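PDB 2Q7F: TPR repeat-containing protein YrrB from Bacillus subtilis, which is a possible interaction mediator in complexes of RNA sulfuration components, RNA processing components and aminoacyl-tRNA synthetases. Local coordinates for residues 59-64 with 91-96; 65-70 with 77-82; 99-104 with 111-116. All coordinates share one frame; numbering follows the deposited sequence.

Contact 1 of 3, residues 59-64 with 91-96; sequences PYINFA and ATAYYG
Neither faces nor edges of flat groups come into the meeting of Ile-61 with Thr-92 and Ala-93: the three side chains that touch are all aliphatic or hydroxylic. Tyr-60, Phe-63 and Tyr-94 turn to other helices. Phe-63 is edge-to-face with Phe-79, Tyr-60 lies on helices 46-50 and 73-86, and Tyr-94 lies on helix 107-120. Between the two segments Ile-61 supplies about half of the 115 Å² buried. Its CG1 is anti to the carbonyl carbon (chi1 -55°) and its CG2 anti to the backbone N, which spreads the two branches over the partner helix. CD1, at the end of the longer branch, reaches Thr-92 OG1 at 3.5 Å, and CG2 approaches the same oxygen at 3.8 Å. The hydroxyl oxygen thus faces the notch between the two branches of the isoleucine, in van der Waals contact with both, and the side chains cross at about a right angle. Further along, Ile-61 CG1 faces Ala-93 CB at 4.2 Å. The small alanine lets the backbones come close, Ile-61 CA standing 6.0 Å from Ala-93 CA. Ile-61 and Ala-93 are buried, whereas Thr-92 is exposed and marks the solvent side; Ala-90, in the loop before helix 91-103, also touches Ile-61. Such packing between the first helices of successive repeats, here TPR 2 and TPR 3, is characteristic of the tetratricopeptide-repeat superhelix.

Contact 2 of 3, residues 65-70 with 77-82; sequences NLLSSV and LAFYDK
Leu-67 lays its CD1 methyl obliquely against one side of the Phe-79 ring, 3.4 Å from CD2, the two side chains crossing at about a right angle. This is the inside of the TPR 2 hairpin, the helix-turn-helix unit of a tetratricopeptide repeat: the axes of helix 65-69 and helix 77-82 run nearly antiparallel and approach to 9.6 Å. Phe-79 also packs on Ala-64, one turn back from Leu-67 on the same helix.

Beside this apolar pair lies a polar one. Tyr-80 has its CG anti to the carbonyl carbon (chi1 -68°), and from there the long ring carries its hydroxyl across to the facing helix. OH donates to Asn-65 OD1 at 2.7 Å, approaching in the carbonyl plane with a C=O...donor angle of 148°. The oxygen meets the Tyr-80 ring at its edge and in its plane, while the amide itself is turned 53° from the ring. Tyr-80 is buried, yet its OH donates this one hydrogen bond and also accepts one from a water. Ser-68 OG, hydrogen-bonded to Ala-64 O in its own helix, lies 3.4 Å from Tyr-80 OH, near the ring plane. The water closes the group: it hydrogen-bonds to Ser-68 OG at 2.7 Å and donates to Tyr-80 OH at 3.1 Å.

Contact 3 of 3, residues 99-104 with 111-116; sequences NVYVVK and KDMFEK
Phe-114 has the most surface buried here, and its ring enters between Asn-99 and Val-102, one turn apart on the facing helix. With CG anti to the carbonyl carbon (chi1 -72°), the ring reaches across to the facing helix, although its CB leaves the backbone to one side. Val-102 CG2 meets it at the edge, near the ring plane, 3.7 Å from CE2, the two side chains crossing at about a right angle. On the Asn-99 side the far end of the ring closes on the main chain: CZ lies 3.8 Å from Asn-99 N, approached obliquely. Met-130 of helix 125-137 also touches Phe-114, so this buried ring serves the next helix as well.

Met-113 and Tyr-101 form the second pair. Met-113 CG rests obliquely against the tyrosine ring, 3.8 Å from CD2 and 4.0 Å from CE2, which makes a methylene rather than the sulfur the touching group. Leu-77 of helix 73-86 touches the same tyrosine. Helices 99-103 and 111-116, whose axes approach to 9.4 Å, run 157° apart, the antiparallel hairpin of TPR 3. An alanine in place of Phe-114 is likely to open a gap between the two helices, leaving Val-102 CG2 and the Asn-99 backbone without the ring they pack on. No hydrogen bond crosses between the segments, so cohesion between them probably comes largely from van der Waals packing, of apolar side chains on one another and of the Phe-114 ring on the Asn-99 backbone.

Following the chain from the N terminus, helix 57-69 is used twice: its earlier part in contact 1, its later part in contact 2. Contact 2 closes first, a short loop across the turn from helix 57-69 to helix 73-86. Contact 1 encloses it, closing the longer loop when the chain reaches the start of helix 91-103. Contact 3 follows in series, folding the end of that helix back onto helix 107-120. Contacts 2 and 3 thus make the hairpins of TPR 2 and TPR 3, and contact 1 joins one repeat to the next. They also touch directly: Ala-64 packs on Tyr-80, Leu-77 on Val-100, and Tyr-95 on Phe-114.

Contact 1 of 3, residues 59-64 with 91-96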
loop_
_atom_site.group_PDB
_atom_site.type_symbol
_atom_site.label_atom_id
_atom_site.label_comp_id
_atom_site.label_asym_id
_atom_site.label_seq_id
_atom_site.Cartn_x
_atom_site.Cartn_y
_atom_site.Cartn_z
ATOM N N PRO A 59 -21.911 2.855 14.897
ATOM C CA PRO A 59 -22.709 3.660 13.971
ATOM C C PRO A 59 -21.999 4.929 13.468
ATOM O O PRO A 59 -22.182 5.309 12.309
ATOM C CB PRO A 59 -23.950 4.013 14.789
ATOM C CG PRO A 59 -23.534 3.884 16.187
ATOM C CD PRO A 59 -22.551 2.772 16.220
ATOM N N TYR A 60 -21.193 5.564 14.322
ATOM C CA TYR A 60 -20.358 6.678 13.881
ATOM C C TYR A 60 -19.340 6.238 12.834
ATOM O O TYR A 60 -19.078 6.968 11.890
ATOM C CB TYR A 60 -19.633 7.344 15.042
ATOM C CG TYR A 60 -20.521 8.036 16.047
ATOM C CD1 TYR A 60 -20.896 9.373 15.884
ATOM C CD2 TYR A 60 -20.959 7.365 17.182
ATOM C CE1 TYR A 60 -21.702 10.019 16.832
ATOM C CE2 TYR A 60 -21.758 7.996 18.130
ATOM C CZ TYR A 60 -22.124 9.318 17.954
ATOM O OH TYR A 60 -22.918 9.919 18.909
ATOM N N ILE A 61 -18.781 5.044 12.995
ATOM C CA ILE A 61 -17.814 4.531 12.023
ATOM C C ILE A 61 -18.489 4.274 10.677
ATOM O O ILE A 61 -17.977 4.688 9.635
ATOM C CB ILE A 61 -17.095 3.246 12.508
ATOM C CG1 ILE A 61 -16.420 3.481 13.864
ATOM C CG2 ILE A 61 -16.076 2.795 11.471
ATOM C CD1 ILE A 61 -15.913 2.217 14.537
ATOM N N ASN A 62 -19.641 3.611 10.710
ATOM C CA ASN A 62 -20.401 3.337 9.498
ATOM C C ASN A 62 -20.772 4.594 8.740
ATOM O O ASN A 62 -20.683 4.622 7.507
ATOM C CB ASN A 62 -21.665 2.564 9.825
ATOM C CG ASN A 62 -21.388 1.161 10.279
ATOM O OD1 ASN A 62 -22.223 0.551 10.944
ATOM N ND2 ASN A 62 -20.218 0.632 9.934
ATOM N N PHE A 63 -21.183 5.632 9.471
ATOM C CA PHE A 63 -21.550 6.890 8.838
ATOM C C PHE A 63 -20.334 7.564 8.219
ATOM O O PHE A 63 -20.430 8.140 7.135
ATOM C CB PHE A 63 -22.271 7.832 9.805
ATOM C CG PHE A 63 -22.923 9.017 9.124
ATOM C CD1 PHE A 63 -23.738 8.841 8.007
ATOM C CD2 PHE A 63 -22.729 10.304 9.603
ATOM C CE1 PHE A 63 -24.340 9.937 7.378
ATOM C CE2 PHE A 63 -23.325 11.407 8.975
ATOM C CZ PHE A 63 -24.130 11.222 7.869
ATOM N N ALA A 64 -19.193 7.462 8.900
ATOM C CA ALA A 64 -17.922 7.980 8.392
ATOM C C ALA A 64 -17.458 7.233 7.137
ATOM O O ALA A 64 -16.958 7.851 6.190
ATOM C CB ALA A 64 -16.866 7.934 9.470
ATOM N N ALA A 91 -10.398 -0.285 15.874
ATOM C CA ALA A 91 -9.434 -0.400 14.774
ATOM C C ALA A 91 -9.933 0.179 13.448
ATOM O O ALA A 91 -9.173 0.825 12.722
ATOM C CB ALA A 91 -9.025 -1.851 14.595
ATOM N N THR A 92 -11.206 -0.054 13.142
ATOM C CA THR A 92 -11.785 0.354 11.860
ATOM C C THR A 92 -11.872 1.885 11.741
ATOM O O THR A 92 -11.815 2.427 10.649
ATOM C CB THR A 92 -13.163 -0.303 11.642
ATOM O OG1 THR A 92 -13.966 -0.130 12.817
ATOM C CG2 THR A 92 -13.019 -1.808 11.361
ATOM N N ALA A 93 -11.986 2.578 12.867
ATOM C CA ALA A 93 -11.944 4.037 12.861
ATOM C C ALA A 93 -10.546 4.564 12.526
ATOM O O ALA A 93 -10.414 5.530 11.765
ATOM C CB ALA A 93 -12.432 4.595 14.176
ATOM N N TYR A 94 -9.505 3.926 13.067
ATOM C CA TYR A 94 -8.128 4.269 12.700
ATOM C C TYR A 94 -7.877 3.980 11.223
ATOM O O TYR A 94 -7.255 4.793 10.512
ATOM C CB TYR A 94 -7.116 3.514 13.562
ATOM C CG TYR A 94 -7.091 3.967 14.999
ATOM C CD1 TYR A 94 -6.891 5.318 15.317
ATOM C CD2 TYR A 94 -7.249 3.049 16.048
ATOM C CE1 TYR A 94 -6.863 5.743 16.630
ATOM C CE2 TYR A 94 -7.227 3.468 17.378
ATOM C CZ TYR A 94 -7.036 4.821 17.659
ATOM O OH TYR A 94 -7.021 5.272 18.965
ATOM N N TYR A 95 -8.369 2.826 10.770
ATOM C CA TYR A 95 -8.232 2.420 9.376
ATOM C C TYR A 95 -8.988 3.347 8.413
ATOM O O TYR A 95 -8.455 3.743 7.375
ATOM C CB TYR A 95 -8.691 0.980 9.199
ATOM C CG TYR A 95 -8.478 0.446 7.804
ATOM C CD1 TYR A 95 -7.195 0.168 7.333
ATOM C CD2 TYR A 95 -9.554 0.234 6.941
ATOM C CE1 TYR A 95 -6.991 -0.327 6.051
ATOM C CE2 TYR A 95 -9.356 -0.249 5.649
ATOM C CZ TYR A 95 -8.074 -0.533 5.219
ATOM O OH TYR A 95 -7.858 -1.012 3.948
ATOM N N GLY A 96 -10.229 3.682 8.762
ATOM C CA GLY A 96 -11.050 4.549 7.939
ATOM C C GLY A 96 -10.424 5.918 7.820
ATOM O O GLY A 96 -10.320 6.446 6.722
#

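Contact 2 of 3, residues 65-70 with 77-82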
loop_
_atom_site.group_PDB
_atom_site.type_symbol
_atom_site.label_atom_id
_atom_site.label_comp_id
_atom_site.label_asym_id
_atom_site.label_seq_id
_atom_site.Cartn_x
_atom_site.Cartn_y
_atom_site.Cartn_z
ATOM N N ASN A 65 -17.630 5.910 7.131
ATOM C CA ASN A 65 -17.400 5.103 5.925
ATOM C C ASN A 65 -18.274 5.550 4.756
ATOM O O ASN A 65 -17.831 5.576 3.611
ATOM C CB ASN A 65 -17.618 3.609 6.197
ATOM C CG ASN A 65 -16.595 3.026 7.163
ATOM O OD1 ASN A 65 -15.539 3.611 7.397
ATOM N ND2 ASN A 65 -16.915 1.868 7.740
ATOM N N LEU A 66 -19.519 5.901 5.048
ATOM C CA LEU A 66 -20.423 6.360 4.015
ATOM C C LEU A 66 -19.935 7.721 3.498
ATOM O O LEU A 66 -19.811 7.918 2.290
ATOM C CB LEU A 66 -21.852 6.409 4.563
ATOM C CG LEU A 66 -23.128 6.635 3.730
ATOM C CD1 LEU A 66 -23.606 8.069 3.847
ATOM C CD2 LEU A 66 -23.028 6.208 2.272
ATOM N N LEU A 67 -19.598 8.626 4.415
ATOM C CA LEU A 67 -19.134 9.963 4.056
ATOM C C LEU A 67 -17.864 9.984 3.211
ATOM O O LEU A 67 -17.709 10.861 2.367
ATOM C CB LEU A 67 -18.960 10.829 5.303
ATOM C CG LEU A 67 -20.222 11.192 6.084
ATOM C CD1 LEU A 67 -19.817 11.848 7.388
ATOM C CD2 LEU A 67 -21.159 12.093 5.286
ATOM N N SER A 68 -16.970 9.018 3.451
ATOM C CA SER A 68 -15.761 8.819 2.632
ATOM C C SER A 68 -16.110 8.550 1.179
ATOM O O SER A 68 -15.469 9.095 0.279
ATOM C CB SER A 68 -14.946 7.619 3.125
ATOM O OG SER A 68 -14.451 7.806 4.423
ATOM N N SER A 69 -17.110 7.689 0.965
ATOM C CA SER A 69 -17.453 7.205 -0.367
ATOM C C SER A 69 -18.230 8.254 -1.145
ATOM O O SER A 69 -18.499 8.101 -2.338
ATOM C CB SER A 69 -18.257 5.899 -0.283
ATOM O OG SER A 69 -19.613 6.111 0.098
ATOM N N VAL A 70 -18.580 9.327 -0.461
ATOM C CA VAL A 70 -19.438 10.353 -1.013
ATOM C C VAL A 70 -18.674 11.682 -1.103
ATOM O O VAL A 70 -19.268 12.744 -1.333
ATOM C CB VAL A 70 -20.768 10.405 -0.188
ATOM C CG1 VAL A 70 -21.158 11.804 0.228
ATOM C CG2 VAL A 70 -21.894 9.676 -0.927
ATOM N N LEU A 77 -13.743 12.395 8.821
ATOM C CA LEU A 77 -12.737 12.533 9.878
ATOM C C LEU A 77 -13.319 12.970 11.203
ATOM O O LEU A 77 -12.839 12.551 12.253
ATOM C CB LEU A 77 -11.621 13.505 9.474
ATOM C CG LEU A 77 -10.581 12.947 8.490
ATOM C CD1 LEU A 77 -9.667 14.044 7.947
ATOM C CD2 LEU A 77 -9.769 11.766 9.069
ATOM N N ALA A 78 -14.343 13.814 11.156
ATOM C CA ALA A 78 -15.004 14.247 12.374
ATOM C C ALA A 78 -15.782 13.096 13.003
ATOM O O ALA A 78 -15.842 12.980 14.218
ATOM C CB ALA A 78 -15.888 15.421 12.109
ATOM N N PHE A 79 -16.352 12.225 12.181
ATOM C CA PHE A 79 -17.078 11.075 12.719
ATOM C C PHE A 79 -16.157 9.979 13.262
ATOM O O PHE A 79 -16.442 9.418 14.315
ATOM C CB PHE A 79 -18.083 10.532 11.710
ATOM C CG PHE A 79 -19.368 11.304 11.677
ATOM C CD1 PHE A 79 -20.385 11.024 12.585
ATOM C CD2 PHE A 79 -19.556 12.326 10.764
ATOM C CE1 PHE A 79 -21.566 11.738 12.572
ATOM C CE2 PHE A 79 -20.746 13.048 10.743
ATOM C CZ PHE A 79 -21.756 12.743 11.656
ATOM N N TYR A 80 -15.050 9.695 12.555
ATOM C CA TYR A 80 -14.012 8.777 13.060
ATOM C C TYR A 80 -13.475 9.300 14.376
ATOM O O TYR A 80 -13.246 8.527 15.306
ATOM C CB TYR A 80 -12.850 8.605 12.077
ATOM C CG TYR A 80 -13.192 7.880 10.800
ATOM C CD1 TYR A 80 -13.788 6.594 10.823
ATOM C CD2 TYR A 80 -12.915 8.460 9.555
ATOM C CE1 TYR A 80 -14.105 5.926 9.634
ATOM C CE2 TYR A 80 -13.231 7.795 8.361
ATOM C CZ TYR A 80 -13.818 6.539 8.412
ATOM O OH TYR A 80 -14.122 5.894 7.233
ATOM N N ASP A 81 -13.288 10.615 14.452
ATOM C CA ASP A 81 -12.833 11.260 15.677
ATOM C C ASP A 81 -13.771 10.905 16.832
ATOM O O ASP A 81 -13.330 10.461 17.886
ATOM C CB ASP A 81 -12.740 12.777 15.493
ATOM C CG ASP A 81 -12.095 13.469 16.673
ATOM O OD1 ASP A 81 -12.815 14.154 17.427
ATOM O OD2 ASP A 81 -10.876 13.319 16.865
ATOM N N LYS A 82 -15.065 11.078 16.604
ATOM C CA LYS A 82 -16.088 10.773 17.592
ATOM C C LYS A 82 -16.062 9.307 18.042
ATOM O O LYS A 82 -16.132 9.013 19.234
ATOM C CB LYS A 82 -17.471 11.160 17.044
ATOM C CG LYS A 82 -18.642 10.989 18.035
ATOM C CD LYS A 82 -18.419 11.704 19.364
ATOM C CE LYS A 82 -19.505 11.298 20.345
ATOM N NZ LYS A 82 -19.412 12.044 21.625
HETATM O O HOH W 1 -12.210 6.295 4.764
#

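Contact 3 of 3, residues 99-104 with 111-116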
loop_
_atom_site.group_PDB
_atom_site.type_symbol
_atom_site.label_atom_id
_atom_site.label_comp_id
_atom_site.label_asym_id
_atom_site.label_seq_id
_atom_site.Cartn_x
_atom_site.Cartn_y
_atom_site.Cartn_z
ATOM N N ASN A 99 -7.247 5.889 5.468
ATOM C CA ASN A 99 -7.569 5.972 4.051
ATOM C C ASN A 99 -7.868 7.407 3.592
ATOM O O ASN A 99 -7.491 7.801 2.487
ATOM C CB ASN A 99 -8.712 5.026 3.701
ATOM C CG ASN A 99 -8.255 3.583 3.593
ATOM O OD1 ASN A 99 -8.829 2.669 4.209
ATOM N ND2 ASN A 99 -7.207 3.364 2.811
ATOM N N VAL A 100 -8.521 8.186 4.447
ATOM C CA VAL A 100 -8.805 9.581 4.131
ATOM C C VAL A 100 -7.485 10.341 3.995
ATOM O O VAL A 100 -7.288 11.106 3.057
ATOM C CB VAL A 100 -9.718 10.236 5.204
ATOM C CG1 VAL A 100 -9.888 11.744 4.955
ATOM C CG2 VAL A 100 -11.077 9.541 5.232
ATOM N N TYR A 101 -6.583 10.087 4.935
ATOM C CA TYR A 101 -5.272 10.692 4.934
ATOM C C TYR A 101 -4.485 10.296 3.694
ATOM O O TYR A 101 -3.716 11.100 3.158
ATOM C CB TYR A 101 -4.518 10.338 6.216
ATOM C CG TYR A 101 -4.892 11.222 7.376
ATOM C CD1 TYR A 101 -4.561 12.580 7.377
ATOM C CD2 TYR A 101 -5.570 10.714 8.478
ATOM C CE1 TYR A 101 -4.905 13.409 8.449
ATOM C CE2 TYR A 101 -5.925 11.541 9.561
ATOM C CZ TYR A 101 -5.592 12.885 9.537
ATOM O OH TYR A 101 -5.935 13.708 10.595
ATOM N N VAL A 102 -4.693 9.064 3.236
ATOM C CA VAL A 102 -4.025 8.575 2.031
ATOM C C VAL A 102 -4.525 9.362 0.822
ATOM O O VAL A 102 -3.728 9.869 0.032
ATOM C CB VAL A 102 -4.210 7.044 1.839
ATOM C CG1 VAL A 102 -3.928 6.630 0.421
ATOM C CG2 VAL A 102 -3.294 6.288 2.776
ATOM N N VAL A 103 -5.844 9.485 0.706
ATOM C CA VAL A 103 -6.440 10.179 -0.426
ATOM C C VAL A 103 -5.917 11.612 -0.480
ATOM O O VAL A 103 -5.664 12.146 -1.546
ATOM C CB VAL A 103 -7.985 10.122 -0.386
ATOM C CG1 VAL A 103 -8.597 10.961 -1.506
ATOM C CG2 VAL A 103 -8.444 8.694 -0.503
ATOM N N LYS A 104 -5.716 12.208 0.684
ATOM C CA LYS A 104 -5.256 13.588 0.770
ATOM C C LYS A 104 -3.732 13.632 0.772
ATOM O O LYS A 104 -3.137 14.700 0.932
ATOM C CB LYS A 104 -5.818 14.255 2.034
ATOM C CG LYS A 104 -7.346 14.213 2.166
ATOM C CD LYS A 104 -7.820 14.909 3.439
ATOM C CE LYS A 104 -7.748 16.444 3.321
ATOM N NZ LYS A 104 -9.057 17.088 3.005
ATOM N N LYS A 111 0.446 6.892 8.152
ATOM C CA LYS A 111 1.269 5.917 8.866
ATOM C C LYS A 111 0.822 5.827 10.321
ATOM O O LYS A 111 0.645 4.743 10.878
ATOM C CB LYS A 111 2.754 6.297 8.807
ATOM C CG LYS A 111 3.629 5.410 9.686
ATOM C CD LYS A 111 4.924 6.082 10.096
ATOM C CE LYS A 111 5.593 5.304 11.222
ATOM N NZ LYS A 111 7.032 5.651 11.305
ATOM N N ASP A 112 0.645 6.988 10.927
ATOM C CA ASP A 112 0.209 7.082 12.301
ATOM C C ASP A 112 -1.117 6.317 12.479
ATOM O O ASP A 112 -1.221 5.459 13.357
ATOM C CB ASP A 112 0.106 8.560 12.682
ATOM C CG ASP A 112 -0.049 8.775 14.164
ATOM O OD1 ASP A 112 -1.173 8.584 14.683
ATOM O OD2 ASP A 112 0.946 9.165 14.812
ATOM N N MET A 113 -2.101 6.591 11.616
ATOM C CA MET A 113 -3.418 5.949 11.705
ATOM C C MET A 113 -3.368 4.448 11.472
ATOM O O MET A 113 -4.014 3.678 12.206
ATOM C CB MET A 113 -4.435 6.576 10.734
ATOM C CG MET A 113 -4.970 7.982 11.115
ATOM S SD MET A 113 -5.742 8.170 12.753
ATOM C CE MET A 113 -4.371 8.857 13.695
ATOM N N PHE A 114 -2.612 4.033 10.455
ATOM C CA PHE A 114 -2.509 2.607 10.123
ATOM C C PHE A 114 -1.809 1.812 11.206
ATOM O O PHE A 114 -2.211 0.698 11.515
ATOM C CB PHE A 114 -1.841 2.377 8.771
ATOM C CG PHE A 114 -2.700 2.745 7.608
ATOM C CD1 PHE A 114 -4.067 2.457 7.611
ATOM C CD2 PHE A 114 -2.153 3.372 6.498
ATOM C CE1 PHE A 114 -4.888 2.806 6.523
ATOM C CE2 PHE A 114 -2.962 3.719 5.408
ATOM C CZ PHE A 114 -4.332 3.432 5.425
ATOM N N GLU A 115 -0.759 2.384 11.782
ATOM C CA GLU A 115 -0.052 1.710 12.849
ATOM C C GLU A 115 -0.925 1.622 14.110
ATOM O O GLU A 115 -0.847 0.643 14.856
ATOM C CB GLU A 115 1.307 2.369 13.110
ATOM C CG GLU A 115 2.397 1.357 13.466
ATOM C CD GLU A 115 3.786 1.755 12.975
ATOM O OE1 GLU A 115 3.977 1.930 11.754
ATOM O OE2 GLU A 115 4.699 1.879 13.815
ATOM N N LYS A 116 -1.776 2.623 14.332
ATOM C CA LYS A 116 -2.734 2.572 15.443
ATOM C C LYS A 116 -3.800 1.509 15.206
ATOM O O LYS A 116 -4.235 0.836 16.149
ATOM C CB LYS A 116 -3.385 3.933 15.698
ATOM C CG LYS A 116 -2.471 4.975 16.340
ATOM C CD LYS A 116 -3.284 6.161 16.805
ATOM C CE LYS A 116 -2.455 7.409 16.994
ATOM N NZ LYS A 116 -1.396 7.223 18.009
#